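Local coordinates for Pgp2 (Campylobacter jejuni subsp. jejuni, PDB 6XJ6), which probably trims peptidoglycan as an LD-carboxypeptidase and binds it in a pocket on its accessory NTF2 domain, thereby directing helical cell shape, at residues Ile29-Lys34 with Arg40-Glu45; Lys51-Lys56 with Ile137-Asn142. All coordinates share one frame; numbering follows the deposited sequence. Where two conformers were deposited one is given.

How the interactions relate
Both contacts lie in the L,D-transpeptidase (YkuD) domain, their centres about 11 Å apart, and both involve mostly buried residues. Interaction 1 pairs two adjacent strands well inside the mixed sheet, so its chemistry is regular: backbone hydrogen bonds with apolar side chains on either face. Interaction 2 starts from edge strand 48-56 and reaches the turn after strand 137-138, where a glutamine amide does the polar work and the exposed Phe140 lies at the margin. Strand 38-45, part of interaction 1, is the sheet neighbour of strand 48-56, and the two contacts meet through the Arg40-Glu54 salt bridge and a probable Val41-Asp52 backbone bond.

Interaction 1: residues Ile29-Lys34 with Arg40-Glu45; sequences IVLTNK and RVYSYE
Ile29 to Leu31 pairs antiparallel with Arg40 to Tyr42, the axes of the two short strand segments approaching to 4.7 Å with their N-to-C directions 148° apart. Ile29 and Tyr42 make a hydrogen-bonded pair in which Ile29 N lies 2.7 Å from Tyr42 O and Tyr42 N lies 2.9 Å from Ile29 O. Leu31 and Arg40 make the other, with Leu31 N 2.8 Å from Arg40 O and an equivalent bond returned from Arg40 N to Leu31 O. Between them, Val30 and Val41 form the non-hydrogen-bonded pair, where the close spacing brings CA-H...O contacts from Val41 CA to Ile29 O and from Val30 CA to Arg40 O. This is a beta hairpin of the mixed sheet in the L,D-transpeptidase catalytic domain, flanked by strand 156-161 beyond Ile29-Lys34 and by strand 48-56 beyond Arg40-Glu45. The two valines share one face, where CG2 of Val30 meets CG2 of Val41 at 4.1 Å; these compact, beta-branched residues suit an extended backbone, and Phe53 and Val156 add to the apolar layer. On the other face Leu31 CD2 approaches Tyr42 CE2 obliquely, at 3.9 Å. Leu31 gets there with CG trans to its own N (chi1 177°), while the Tyr42 ring turns an edge to Ile29 O. Alongside, Ile29 CD1 rests 4.1 Å from Tyr44 CB, the two side chains pointing the same way. Arg40 suits a partly exposed place on this face: its long chain carries the guanidinium away from strand 27-33 to a salt bridge with Glu54.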
loop_
_atom_site.group_PDB
_atom_site.type_symbol
_atom_site.label_atom_id
_atom_site.label_comp_id
_atom_site.label_asym_id
_atom_site.label_seq_id
_atom_site.Cartn_x
_atom_site.Cartn_y
_atom_site.Cartn_z
ATOM N N ILE A 29 10.937 -3.772 1.526
ATOM C CA ILE A 29 9.838 -4.127 0.637
ATOM C C ILE A 29 9.983 -5.593 0.260
ATOM O O ILE A 29 10.998 -5.988 -0.326
ATOM C CB ILE A 29 9.803 -3.251 -0.622
ATOM C CG1 ILE A 29 9.723 -1.764 -0.252
ATOM C CG2 ILE A 29 8.629 -3.659 -1.499
ATOM C CD1 ILE A 29 11.046 -1.054 -0.354
ATOM N N VAL A 30 8.967 -6.391 0.581
ATOM C CA VAL A 30 8.888 -7.790 0.178
ATOM C C VAL A 30 8.143 -7.809 -1.152
ATOM O O VAL A 30 6.928 -7.589 -1.197
ATOM C CB VAL A 30 8.139 -8.618 1.231
ATOM C CG1 VAL A 30 8.028 -10.076 0.810
ATOM C CG2 VAL A 30 8.823 -8.501 2.581
ATOM N N LEU A 31 8.871 -8.059 -2.235
ATOM C CA LEU A 31 8.331 -8.020 -3.586
ATOM C C LEU A 31 8.158 -9.450 -4.078
ATOM O O LEU A 31 9.141 -10.191 -4.200
ATOM C CB LEU A 31 9.267 -7.241 -4.515
ATOM C CG LEU A 31 8.885 -7.159 -5.998
ATOM C CD1 LEU A 31 7.578 -6.394 -6.163
ATOM C CD2 LEU A 31 10.008 -6.530 -6.835
ATOM N N THR A 32 6.911 -9.832 -4.355
ATOM C CA THR A 32 6.583 -11.148 -4.885
ATOM C C THR A 32 5.935 -10.988 -6.252
ATOM O O THR A 32 5.068 -10.130 -6.439
ATOM C CB THR A 32 5.595 -11.875 -3.951
ATOM O OG1 THR A 32 6.164 -12.002 -2.646
ATOM C CG2 THR A 32 5.264 -13.266 -4.468
ATOM N N ASN A 33 6.340 -11.833 -7.199
ATOM C CA ASN A 33 5.696 -11.905 -8.505
ATOM C C ASN A 33 5.057 -13.279 -8.653
ATOM O O ASN A 33 5.756 -14.300 -8.632
ATOM C CB ASN A 33 6.701 -11.650 -9.630
ATOM C CG ASN A 33 6.035 -11.569 -10.993
ATOM O OD1 ASN A 33 5.576 -12.577 -11.535
ATOM N ND2 ASN A 33 5.968 -10.368 -11.547
ATOM N N LYS A 34 3.728 -13.308 -8.796
ATOM C CA LYS A 34 3.011 -14.581 -8.823
ATOM C C LYS A 34 3.268 -15.392 -10.086
ATOM O O LYS A 34 3.063 -16.609 -10.065
ATOM C CB LYS A 34 1.510 -14.345 -8.684
ATOM C CG LYS A 34 1.075 -13.907 -7.295
ATOM C CD LYS A 34 -0.346 -13.369 -7.305
ATOM C CE LYS A 34 -1.364 -14.438 -7.702
ATOM N NZ LYS A 34 -2.753 -13.905 -7.751
ATOM N N ARG A 40 11.539 -11.443 -3.327
ATOM C CA ARG A 40 12.756 -10.734 -2.966
ATOM C C ARG A 40 12.427 -9.754 -1.854
ATOM O O ARG A 40 11.304 -9.259 -1.763
ATOM C CB ARG A 40 13.337 -9.981 -4.172
ATOM C CG ARG A 40 13.920 -10.900 -5.231
ATOM C CD ARG A 40 14.131 -10.224 -6.575
ATOM N NE ARG A 40 14.868 -11.116 -7.464
ATOM C CZ ARG A 40 14.867 -11.047 -8.794
ATOM N NH1 ARG A 40 14.162 -10.118 -9.427
ATOM N NH2 ARG A 40 15.577 -11.921 -9.495
ATOM N N VAL A 41 13.397 -9.506 -0.980
ATOM C CA VAL A 41 13.286 -8.454 0.020
ATOM C C VAL A 41 14.313 -7.388 -0.307
ATOM O O VAL A 41 15.511 -7.680 -0.438
ATOM C CB VAL A 41 13.466 -8.966 1.458
ATOM C CG1 VAL A 41 13.224 -7.823 2.435
ATOM C CG2 VAL A 41 12.507 -10.110 1.748
ATOM N N TYR A 42 13.842 -6.158 -0.435
ATOM C CA TYR A 42 14.697 -5.020 -0.720
ATOM C C TYR A 42 14.667 -4.059 0.453
ATOM O O TYR A 42 13.606 -3.776 1.005
ATOM C CB TYR A 42 14.198 -4.264 -1.938
ATOM C CG TYR A 42 14.344 -5.013 -3.229
ATOM C CD1 TYR A 42 15.535 -4.977 -3.944
ATOM C CD2 TYR A 42 13.286 -5.744 -3.750
ATOM C CE1 TYR A 42 15.664 -5.658 -5.132
ATOM C CE2 TYR A 42 13.410 -6.424 -4.938
ATOM C CZ TYR A 42 14.598 -6.377 -5.625
ATOM O OH TYR A 42 14.724 -7.058 -6.817
ATOM N N SER A 43 15.842 -3.576 0.844
ATOM C CA SER A 43 15.939 -2.478 1.790
ATOM C C SER A 43 16.013 -1.169 1.016
ATOM O O SER A 43 16.660 -1.087 -0.031
ATOM C CB SER A 43 17.183 -2.629 2.666
ATOM O OG SER A 43 18.361 -2.601 1.884
ATOM N N TYR A 44 15.333 -0.151 1.533
ATOM C CA TYR A 44 15.364 1.193 0.977
ATOM C C TYR A 44 15.969 2.097 2.032
ATOM O O TYR A 44 15.464 2.157 3.156
ATOM C CB TYR A 44 13.943 1.656 0.660
ATOM C CG TYR A 44 13.812 3.094 0.192
ATOM C CD1 TYR A 44 13.792 4.143 1.099
ATOM C CD2 TYR A 44 13.673 3.395 -1.157
ATOM C CE1 TYR A 44 13.654 5.452 0.673
ATOM C CE2 TYR A 44 13.529 4.696 -1.589
ATOM C CZ TYR A 44 13.518 5.719 -0.672
ATOM O OH TYR A 44 13.373 7.014 -1.110
ATOM N N GLU A 45 17.054 2.787 1.672
ATOM C CA GLU A 45 17.718 3.747 2.551
ATOM C C GLU A 45 17.995 5.003 1.732
ATOM O O GLU A 45 18.910 5.012 0.907
ATOM C CB GLU A 45 19.009 3.161 3.107
ATOM C CG GLU A 45 18.808 1.904 3.929
ATOM C CD GLU A 45 20.111 1.343 4.465
ATOM O OE1 GLU A 45 21.159 2.016 4.318
ATOM O OE2 GLU A 45 20.083 0.229 5.032
#

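Interaction 2: residues Lys51-Lys56 with Ile137-Asn142; sequences KDFEQK and IALFNN
The side-chain amide of Gln55 does the joining here, taking the backbone N-H of Phe140 on OE1 while the amide plane lies only 13° from that of the Phe140 ring. The contact ties an edge strand of the L,D-transpeptidase sheet, which carries a classic beta bulge at Asp52 and Phe53 opposite Val41, to the turn between strand 137-138 and helix 141-151. That turn closely follows Cys136, the predicted nucleophile. Glutamine suits the place because its chain is long enough to bridge and its end both accepts and donates. Extended beyond CG, and with CG trans to the backbone N (chi1 -164°), it reaches across until OE1 is 2.9 Å from Phe140 N, which comes in the carbonyl plane on a lone pair. Asn143 ND2 is a second donor to OE1. NE2 gives a 3.2 Å hydrogen bond to Lys56 O, which lies near the amide plane of Gln55, although the donor itself stands above the Lys56 carbonyl plane. With donors at OE1 and acceptors at NE2, hydrogen bonds fix the amide's orientation. NE2 also passes obliquely by the Phe140 ring, 3.3 Å from CD2; Tyr121 meets this ring as well. Deeper in, Leu139 CD1 lies 4.1 Å from Phe53 CE2, the side chains coming from opposite directions; both apolar residues suit this buried place, where Phe147 of the helix packs against them. One water, over the Phe140 ring, completes the join, accepting from Gln55 NE2 at 2.9 Å and donating to Ala138 O at 2.7 Å.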
loop_
_atom_site.group_PDB
_atom_site.type_symbol
_atom_site.label_atom_id
_atom_site.label_comp_id
_atom_site.label_asym_id
_atom_site.label_seq_id
_atom_site.Cartn_x
_atom_site.Cartn_y
_atom_site.Cartn_z
ATOM N N LYS A 51 19.208 -5.522 -2.426
ATOM C CA LYS A 51 18.522 -6.805 -2.322
ATOM C C LYS A 51 19.122 -7.596 -1.166
ATOM O O LYS A 51 20.310 -7.942 -1.191
ATOM C CB LYS A 51 18.635 -7.595 -3.626
ATOM C CG LYS A 51 17.769 -8.849 -3.645
ATOM C CD LYS A 51 17.646 -9.450 -5.039
ATOM C CE LYS A 51 18.933 -10.100 -5.494
ATOM N NZ LYS A 51 18.799 -10.666 -6.863
ATOM N N ASP A 52 18.295 -7.879 -0.154
ATOM C CA ASP A 52 18.735 -8.559 1.054
ATOM C C ASP A 52 18.305 -10.014 1.125
ATOM O O ASP A 52 18.844 -10.758 1.948
ATOM C CB ASP A 52 18.184 -7.844 2.295
ATOM C CG ASP A 52 18.851 -6.520 2.546
ATOM O OD1 ASP A 52 19.966 -6.314 2.030
ATOM O OD2 ASP A 52 18.259 -5.690 3.268
ATOM N N PHE A 53 17.356 -10.432 0.294
ATOM C CA PHE A 53 16.856 -11.796 0.326
ATOM C C PHE A 53 16.231 -12.113 -1.023
ATOM O O PHE A 53 15.648 -11.242 -1.680
ATOM C CB PHE A 53 15.816 -11.996 1.438
ATOM C CG PHE A 53 15.206 -13.372 1.456
ATOM C CD1 PHE A 53 15.759 -14.377 2.228
ATOM C CD2 PHE A 53 14.078 -13.662 0.707
ATOM C CE1 PHE A 53 15.219 -15.645 2.238
ATOM C CE2 PHE A 53 13.529 -14.934 0.717
ATOM C CZ PHE A 53 14.090 -15.920 1.484
ATOM N N GLU A 54 16.354 -13.373 -1.423
ATOM C CA GLU A 54 15.708 -13.836 -2.637
ATOM C C GLU A 54 15.456 -15.331 -2.532
ATOM O O GLU A 54 16.326 -16.084 -2.082
ATOM C CB GLU A 54 16.589 -13.544 -3.855
ATOM C CG GLU A 54 16.079 -14.127 -5.156
ATOM C CD GLU A 54 17.018 -13.820 -6.293
ATOM O OE1 GLU A 54 16.928 -12.704 -6.842
ATOM O OE2 GLU A 54 17.879 -14.675 -6.602
ATOM N N GLN A 55 14.266 -15.754 -2.952
ATOM C CA GLN A 55 14.033 -17.167 -3.226
ATOM C C GLN A 55 13.259 -17.297 -4.526
ATOM O O GLN A 55 12.267 -16.594 -4.739
ATOM C CB GLN A 55 13.273 -17.890 -2.107
ATOM C CG GLN A 55 13.389 -19.404 -2.257
ATOM C CD GLN A 55 12.296 -20.177 -1.556
ATOM O OE1 GLN A 55 12.261 -20.258 -0.328
ATOM N NE2 GLN A 55 11.401 -20.768 -2.339
ATOM N N LYS A 56 13.720 -18.201 -5.382
ATOM C CA LYS A 56 13.011 -18.552 -6.601
ATOM C C LYS A 56 12.202 -19.826 -6.367
ATOM O O LYS A 56 12.373 -20.530 -5.369
ATOM C CB LYS A 56 14.003 -18.697 -7.764
ATOM C CG LYS A 56 14.859 -17.429 -7.968
ATOM C CD LYS A 56 15.798 -17.505 -9.169
ATOM C CE LYS A 56 16.589 -16.208 -9.312
ATOM N NZ LYS A 56 17.639 -16.268 -10.371
ATOM N N ILE A 137 1.900 -17.296 0.880
ATOM C CA ILE A 137 3.157 -17.438 0.157
ATOM C C ILE A 137 4.069 -18.295 1.019
ATOM O O ILE A 137 4.320 -17.958 2.182
ATOM C CB ILE A 137 3.795 -16.071 -0.121
ATOM C CG1 ILE A 137 2.855 -15.239 -0.991
ATOM C CG2 ILE A 137 5.161 -16.242 -0.789
ATOM C CD1 ILE A 137 3.188 -13.762 -1.004
ATOM N N ALA A 138 4.551 -19.404 0.461
ATOM C CA ALA A 138 5.378 -20.353 1.191
ATOM C C ALA A 138 6.822 -20.268 0.715
ATOM O O ALA A 138 7.095 -20.340 -0.489
ATOM C CB ALA A 138 4.857 -21.778 1.007
ATOM N N LEU A 139 7.734 -20.124 1.670
ATOM C CA LEU A 139 9.167 -20.178 1.439
ATOM C C LEU A 139 9.732 -21.431 2.089
ATOM O O LEU A 139 9.208 -21.908 3.098
ATOM C CB LEU A 139 9.841 -18.963 2.076
ATOM C CG LEU A 139 9.396 -17.612 1.534
ATOM C CD1 LEU A 139 10.062 -16.487 2.312
ATOM C CD2 LEU A 139 9.735 -17.504 0.057
ATOM N N PHE A 140 10.810 -21.962 1.514
ATOM C CA PHE A 140 11.415 -23.159 2.080
ATOM C C PHE A 140 11.854 -22.895 3.517
ATOM O O PHE A 140 12.359 -21.816 3.845
ATOM C CB PHE A 140 12.599 -23.606 1.219
ATOM C CG PHE A 140 12.195 -24.117 -0.134
ATOM C CD1 PHE A 140 11.254 -25.127 -0.248
ATOM C CD2 PHE A 140 12.746 -23.592 -1.288
ATOM C CE1 PHE A 140 10.873 -25.605 -1.486
ATOM C CE2 PHE A 140 12.366 -24.067 -2.530
ATOM C CZ PHE A 140 11.431 -25.073 -2.628
ATOM N N ASN A 141 11.644 -23.888 4.385
ATOM C CA ASN A 141 11.933 -23.693 5.801
ATOM C C ASN A 141 13.389 -23.307 6.030
ATOM O O ASN A 141 13.684 -22.505 6.922
ATOM C CB ASN A 141 11.572 -24.950 6.591
ATOM C CG ASN A 141 10.082 -25.171 6.647
ATOM O OD1 ASN A 141 9.308 -24.241 6.422
ATOM N ND2 ASN A 141 9.670 -26.402 6.931
ATOM N N ASN A 142 14.301 -23.844 5.215
ATOM C CA ASN A 142 15.726 -23.565 5.350
ATOM C C ASN A 142 16.103 -22.161 4.899
ATOM O O ASN A 142 17.271 -21.779 5.048
ATOM C CB ASN A 142 16.535 -24.588 4.549
ATOM C CG ASN A 142 16.179 -24.592 3.072
ATOM O OD1 ASN A 142 15.522 -23.678 2.575
ATOM N ND2 ASN A 142 16.614 -25.626 2.364
HETATM O O HOH W 1 8.910 -21.981 -1.626
#